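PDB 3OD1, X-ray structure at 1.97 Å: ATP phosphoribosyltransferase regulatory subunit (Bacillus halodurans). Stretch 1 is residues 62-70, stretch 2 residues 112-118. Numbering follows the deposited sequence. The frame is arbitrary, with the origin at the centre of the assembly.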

ATOM      1  N   ALA B  62      -6.933   4.702 -19.466  1.00 37.75           N
ATOM      2  CA  ALA B  62      -5.998   5.184 -20.483  1.00 40.06           C
ATOM      3  C   ALA B  62      -5.028   4.087 -20.917  1.00 43.93           C
ATOM      4  O   ALA B  62      -4.419   4.167 -21.979  1.00 48.36           O
ATOM      5  CB  ALA B  62      -5.222   6.393 -19.965  1.00 38.43           C
ATOM      6  N   ILE B  63      -4.882   3.069 -20.075  1.00 36.52           N
ATOM      7  CA  ILE B  63      -3.997   1.940 -20.351  1.00 41.88           C
ATOM      8  C   ILE B  63      -4.571   1.088 -21.473  1.00 35.55           C
ATOM      9  O   ILE B  63      -5.751   0.745 -21.453  1.00 34.83           O
ATOM     10  CB  ILE B  63      -3.792   1.081 -19.078  1.00 34.10           C
ATOM     11  CG1 ILE B  63      -3.403   1.993 -17.916  1.00 32.18           C
ATOM     12  CG2 ILE B  63      -2.714   0.030 -19.301  1.00 36.44           C
ATOM     13  CD1 ILE B  63      -2.261   2.940 -18.240  1.00 35.61           C
ATOM     14  N   LEU B  64      -3.737   0.764 -22.457  1.00 34.95           N
ATOM     15  CA  LEU B  64      -4.201   0.043 -23.645  1.00 39.47           C
ATOM     16  C   LEU B  64      -4.657  -1.345 -23.267  1.00 43.73           C
ATOM     17  O   LEU B  64      -4.112  -1.956 -22.349  1.00 39.82           O
ATOM     18  CB  LEU B  64      -3.090  -0.044 -24.693  1.00 42.66           C
ATOM     19  CG  LEU B  64      -3.056   1.065 -25.746  1.00 56.88           C
ATOM     20  CD1 LEU B  64      -3.717   2.340 -25.235  1.00 59.03           C
ATOM     21  CD2 LEU B  64      -1.630   1.312 -26.209  1.00 59.13           C
ATOM     22  N   ASP B  65      -5.659  -1.845 -23.974  1.00 40.35           N
ATOM     23  CA  ASP B  65      -6.258  -3.126 -23.641  1.00 44.40           C
ATOM     24  C   ASP B  65      -5.220  -4.248 -23.506  1.00 43.72           C
ATOM     25  O   ASP B  65      -5.305  -5.082 -22.608  1.00 40.68           O
ATOM     26  CB  ASP B  65      -7.306  -3.492 -24.685  1.00 42.25           C
ATOM     27  CG  ASP B  65      -8.182  -4.641 -24.245  1.00 43.58           C
ATOM     28  OD1 ASP B  65      -9.187  -4.403 -23.535  1.00 44.71           O
ATOM     29  OD2 ASP B  65      -7.863  -5.788 -24.613  1.00 46.89           O
ATOM     30  N   GLN B  66      -4.241  -4.259 -24.401  1.00 43.22           N
ATOM     31  CA  GLN B  66      -3.233  -5.307 -24.414  1.00 47.49           C
ATOM     32  C   GLN B  66      -2.334  -5.237 -23.175  1.00 45.76           C
ATOM     33  O   GLN B  66      -1.690  -6.223 -22.806  1.00 48.79           O
ATOM     34  CB  GLN B  66      -2.400  -5.206 -25.692  1.00 57.89           C
ATOM     35  CG  GLN B  66      -1.467  -6.370 -25.947  1.00 73.03           C
ATOM     36  CD  GLN B  66      -0.846  -6.321 -27.338  1.00 89.71           C
ATOM     37  OE1 GLN B  66      -1.360  -5.653 -28.240  1.00 92.50           O
ATOM     38  NE2 GLN B  66       0.260  -7.036 -27.519  1.00 96.08           N
ATOM     39  N   GLN B  67      -2.299  -4.076 -22.532  1.00 36.04           N
ATOM     40  CA  GLN B  67      -1.473  -3.878 -21.335  1.00 39.37           C
ATOM     41  C   GLN B  67      -2.222  -4.148 -20.027  1.00 37.47           C
ATOM     42  O   GLN B  67      -1.644  -4.032 -18.950  1.00 38.52           O
ATOM     43  CB  GLN B  67      -0.917  -2.453 -21.300  1.00 44.86           C
ATOM     44  CG  GLN B  67       0.264  -2.215 -22.216  1.00 55.44           C
ATOM     45  CD  GLN B  67       1.475  -3.023 -21.804  1.00 77.18           C
ATOM     46  OE1 GLN B  67       1.982  -2.880 -20.686  1.00 85.41           O
ATOM     47  NE2 GLN B  67       1.949  -3.881 -22.702  1.00 82.73           N
ATOM     48  N   LEU B  68      -3.505  -4.488 -20.107  1.00 33.31           N
ATOM     49  CA  LEU B  68      -4.273  -4.709 -18.884  1.00 36.29           C
ATOM     50  C   LEU B  68      -3.978  -6.082 -18.308  1.00 39.94           C
ATOM     51  O   LEU B  68      -3.842  -7.051 -19.066  1.00 37.08           O
ATOM     52  CB  LEU B  68      -5.771  -4.580 -19.152  1.00 32.94           C
ATOM     53  CG  LEU B  68      -6.263  -3.214 -19.635  1.00 33.70           C
ATOM     54  CD1 LEU B  68      -7.698  -3.314 -20.098  1.00 32.12           C
ATOM     55  CD2 LEU B  68      -6.127  -2.187 -18.517  1.00 40.55           C
ATOM     56  N   PHE B  69      -3.857  -6.166 -16.977  1.00 36.11           N
ATOM     57  CA  PHE B  69      -3.799  -7.465 -16.318  1.00 34.32           C
ATOM     58  C   PHE B  69      -5.224  -7.966 -16.092  1.00 39.83           C
ATOM     59  O   PHE B  69      -5.897  -7.584 -15.119  1.00 36.11           O
ATOM     60  CB  PHE B  69      -3.039  -7.400 -14.981  1.00 36.81           C
ATOM     61  CG  PHE B  69      -2.626  -8.759 -14.448  1.00 37.96           C
ATOM     62  CD1 PHE B  69      -3.580  -9.724 -14.141  1.00 38.50           C
ATOM     63  CD2 PHE B  69      -1.292  -9.067 -14.248  1.00 44.16           C
ATOM     64  CE1 PHE B  69      -3.205 -10.976 -13.652  1.00 40.07           C
ATOM     65  CE2 PHE B  69      -0.909 -10.323 -13.751  1.00 39.88           C
ATOM     66  CZ  PHE B  69      -1.867 -11.274 -13.468  1.00 37.91           C
ATOM     67  N   LYS B  70      -5.672  -8.834 -16.994  1.00 29.57           N
ATOM     68  CA  LYS B  70      -6.993  -9.440 -16.909  1.00 30.86           C
ATOM     69  C   LYS B  70      -6.978 -10.768 -16.166  1.00 33.35           C
ATOM     70  O   LYS B  70      -5.975 -11.495 -16.180  1.00 36.80           O
ATOM     71  CB  LYS B  70      -7.560  -9.661 -18.323  1.00 36.74           C
ATOM     72  CG  LYS B  70      -7.784  -8.386 -19.121  1.00 35.36           C
ATOM     73  CD  LYS B  70      -8.050  -8.697 -20.594  1.00 38.72           C
ATOM     74  CE  LYS B  70      -8.133  -7.431 -21.438  1.00 42.04           C
ATOM     75  NZ  LYS B  70      -8.771  -7.701 -22.782  1.00 46.53           N
ATOM     76  N   VAL B 112      -0.222  -0.157  -9.106  1.00 28.53           N
ATOM     77  CA  VAL B 112      -1.021  -0.453 -10.288  1.00 24.02           C
ATOM     78  C   VAL B 112      -0.344  -1.576 -11.064  1.00 32.01           C
ATOM     79  O   VAL B 112       0.798  -1.954 -10.763  1.00 32.20           O
ATOM     80  CB  VAL B 112      -1.211   0.808 -11.178  1.00 28.95           C
ATOM     81  CG1 VAL B 112      -2.011   1.858 -10.413  1.00 30.12           C
ATOM     82  CG2 VAL B 112       0.132   1.374 -11.572  1.00 31.57           C
ATOM     83  N   TYR B 113      -1.048  -2.113 -12.054  1.00 29.63           N
ATOM     84  CA  TYR B 113      -0.678  -3.404 -12.610  1.00 31.76           C
ATOM     85  C   TYR B 113      -0.721  -3.397 -14.132  1.00 32.99           C
ATOM     86  O   TYR B 113      -1.514  -2.689 -14.746  1.00 32.40           O
ATOM     87  CB  TYR B 113      -1.592  -4.512 -12.054  1.00 30.77           C
ATOM     88  CG  TYR B 113      -1.630  -4.587 -10.533  1.00 30.89           C
ATOM     89  CD1 TYR B 113      -0.781  -5.438  -9.832  1.00 29.96           C
ATOM     90  CD2 TYR B 113      -2.498  -3.789  -9.807  1.00 25.79           C
ATOM     91  CE1 TYR B 113      -0.811  -5.506  -8.441  1.00 27.40           C
ATOM     92  CE2 TYR B 113      -2.546  -3.845  -8.423  1.00 29.05           C
ATOM     93  CZ  TYR B 113      -1.700  -4.705  -7.744  1.00 30.54           C
ATOM     94  OH  TYR B 113      -1.736  -4.735  -6.370  1.00 30.03           O
ATOM     95  N   ARG B 114       0.158  -4.192 -14.725  1.00 34.26           N
ATOM     96  CA  ARG B 114       0.239  -4.349 -16.169  1.00 34.89           C
ATOM     97  C   ARG B 114       0.193  -5.834 -16.493  1.00 40.95           C
ATOM     98  O   ARG B 114       0.572  -6.673 -15.666  1.00 41.23           O
ATOM     99  CB  ARG B 114       1.549  -3.764 -16.685  1.00 39.07           C
ATOM    100  CG  ARG B 114       1.698  -2.288 -16.456  1.00 38.93           C
ATOM    101  CD  ARG B 114       0.778  -1.531 -17.377  1.00 41.36           C
ATOM    102  NE  ARG B 114       0.901  -0.091 -17.187  1.00 47.70           N
ATOM    103  CZ  ARG B 114       0.113   0.609 -16.385  1.00 41.83           C
ATOM    104  NH1 ARG B 114      -0.838  -0.015 -15.703  1.00 37.53           N
ATOM    105  NH2 ARG B 114       0.283   1.915 -16.256  1.00 34.29           N
ATOM    106  N   ALA B 115      -0.269  -6.166 -17.696  1.00 39.48           N
ATOM    107  CA  ALA B 115      -0.291  -7.559 -18.122  1.00 42.86           C
ATOM    108  C   ALA B 115       1.140  -8.099 -18.097  1.00 44.87           C
ATOM    109  O   ALA B 115       2.083  -7.376 -18.414  1.00 44.58           O
ATOM    110  CB  ALA B 115      -0.900  -7.683 -19.521  1.00 43.45           C
ATOM    111  N   GLN B 116       1.308  -9.357 -17.700  1.00 46.70           N
ATOM    112  CA  GLN B 116       2.636  -9.975 -17.686  1.00 55.93           C
ATOM    113  C   GLN B 116       3.136 -10.195 -19.118  1.00 68.72           C
ATOM    114  O   GLN B 116       2.680 -11.103 -19.813  1.00 73.98           O
ATOM    115  CB  GLN B 116       2.600 -11.303 -16.920  1.00 52.50           C
ATOM    116  CG  GLN B 116       2.002 -11.179 -15.523  1.00 55.21           C
ATOM    117  CD  GLN B 116       1.737 -12.520 -14.865  1.00 58.60           C
ATOM    118  OE1 GLN B 116       0.729 -13.172 -15.145  1.00 57.31           O
ATOM    119  NE2 GLN B 116       2.639 -12.932 -13.970  1.00 54.23           N
ATOM    120  N   GLN B 117       4.062  -9.351 -19.561  1.00 77.75           N
ATOM    121  CA  GLN B 117       4.580  -9.438 -20.924  1.00 88.95           C
ATOM    122  C   GLN B 117       6.097  -9.554 -20.904  1.00 99.07           C
ATOM    123  O   GLN B 117       6.774  -8.800 -20.203  1.00 99.37           O
ATOM    124  CB  GLN B 117       4.138  -8.228 -21.756  1.00 89.36           C
ATOM    125  CG  GLN B 117       4.918  -6.945 -21.491  1.00 93.24           C
ATOM    126  CD  GLN B 117       5.864  -6.592 -22.631  1.00102.80           C
ATOM    127  OE1 GLN B 117       6.591  -7.449 -23.142  1.00105.50           O
ATOM    128  NE2 GLN B 117       5.866  -5.321 -23.029  1.00105.11           N
ATOM    129  N   ASN B 118       6.626 -10.502 -21.675  1.00105.89           N
ATOM    130  CA  ASN B 118       8.061 -10.787 -21.681  1.00110.31           C
ATOM    131  C   ASN B 118       8.960  -9.569 -21.878  1.00111.96           C
ATOM    132  O   ASN B 118      10.109  -9.561 -21.428  1.00112.00           O
ATOM    133  CB  ASN B 118       8.398 -11.858 -22.720  1.00110.72           C
ATOM    134  CG  ASN B 118       8.192 -13.257 -22.192  1.00111.12           C
ATOM    135  OD1 ASN B 118       7.068 -13.663 -21.912  1.00113.92           O
ATOM    136  ND2 ASN B 118       9.281 -14.002 -22.043  1.00108.47           N
TER
HETATM  137  O   HOH W   1      -3.958  -3.931 -15.363  1.00 27.79           O

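A single direct hydrogen bond joins these two stretches, and the next backbone pairing that a strand ladder might have made is spliced by water instead. A115 N donates to Q67 O at 2.8 Å, with an angle of 159° at the hydrogen. Two residues further along, F69 N gives its proton to a water at 2.8 Å, and that same water donates to Y113 O, also at 2.8 Å. The water thus carries the link between two backbone groups that do not bond each other directly, while the backbones themselves stay close: the CA atoms of F69 and A115 are 3.9 Å apart.

Q67 is the last residue of a short 3-10 segment, 65-67, closed by Q67 N to L64 O at 2.8 Å, with L68 N to D65 O at 3.1 Å just after it. A salt bridge from K70 NZ to D65 OD2, 2.8 Å, ties the strand beyond the turn to the first residue of the 3-10 segment without touching the other stretch. The same Q67 carbonyl also takes a CA-H...O contact from R114 CA at 3.4 Å, so one acceptor meets two consecutive residues of the partner. The position that follows is crowded: A115 CB lies 3.0 Å from L68 O and 3.7 Å from Q66 O, a tight fit against the backbone of the turn and the residue after it.

The CA-to-CB bond of R114 leads away overall, though CB touches the other stretch. The chain folds with chi1 and chi2 both m, and NH1 returns to its neighbor's carbonyl, Y113 O, at 2.9 Å. Y113 O therefore accepts from both the water and the guanidinium. With the guanidinium so anchored, I63 CD1 rests over one of its faces, 3.4 Å from R114 NH2, an apolar methyl against a flat, delocalized group. The aliphatic part of the arginine is used too: Q67 OE1 comes within 3.8 Å of R114 CD.

F69 has the largest area covered by the opposite stretch. Its ring presents an edge to a carbonyl, with CD2 3.3 Å from R114 O near the ring plane, where the slightly positive ring hydrogens face the oxygen. Farther round, F69 CE2 is 3.5 Å from Q116 CG, packing against the aliphatic part of a glutamine whose NE2 is hydrogen-bonded elsewhere in the structure. The rule to read here is economy: one direct bond and one water fix the backbones, and side chains pack around them.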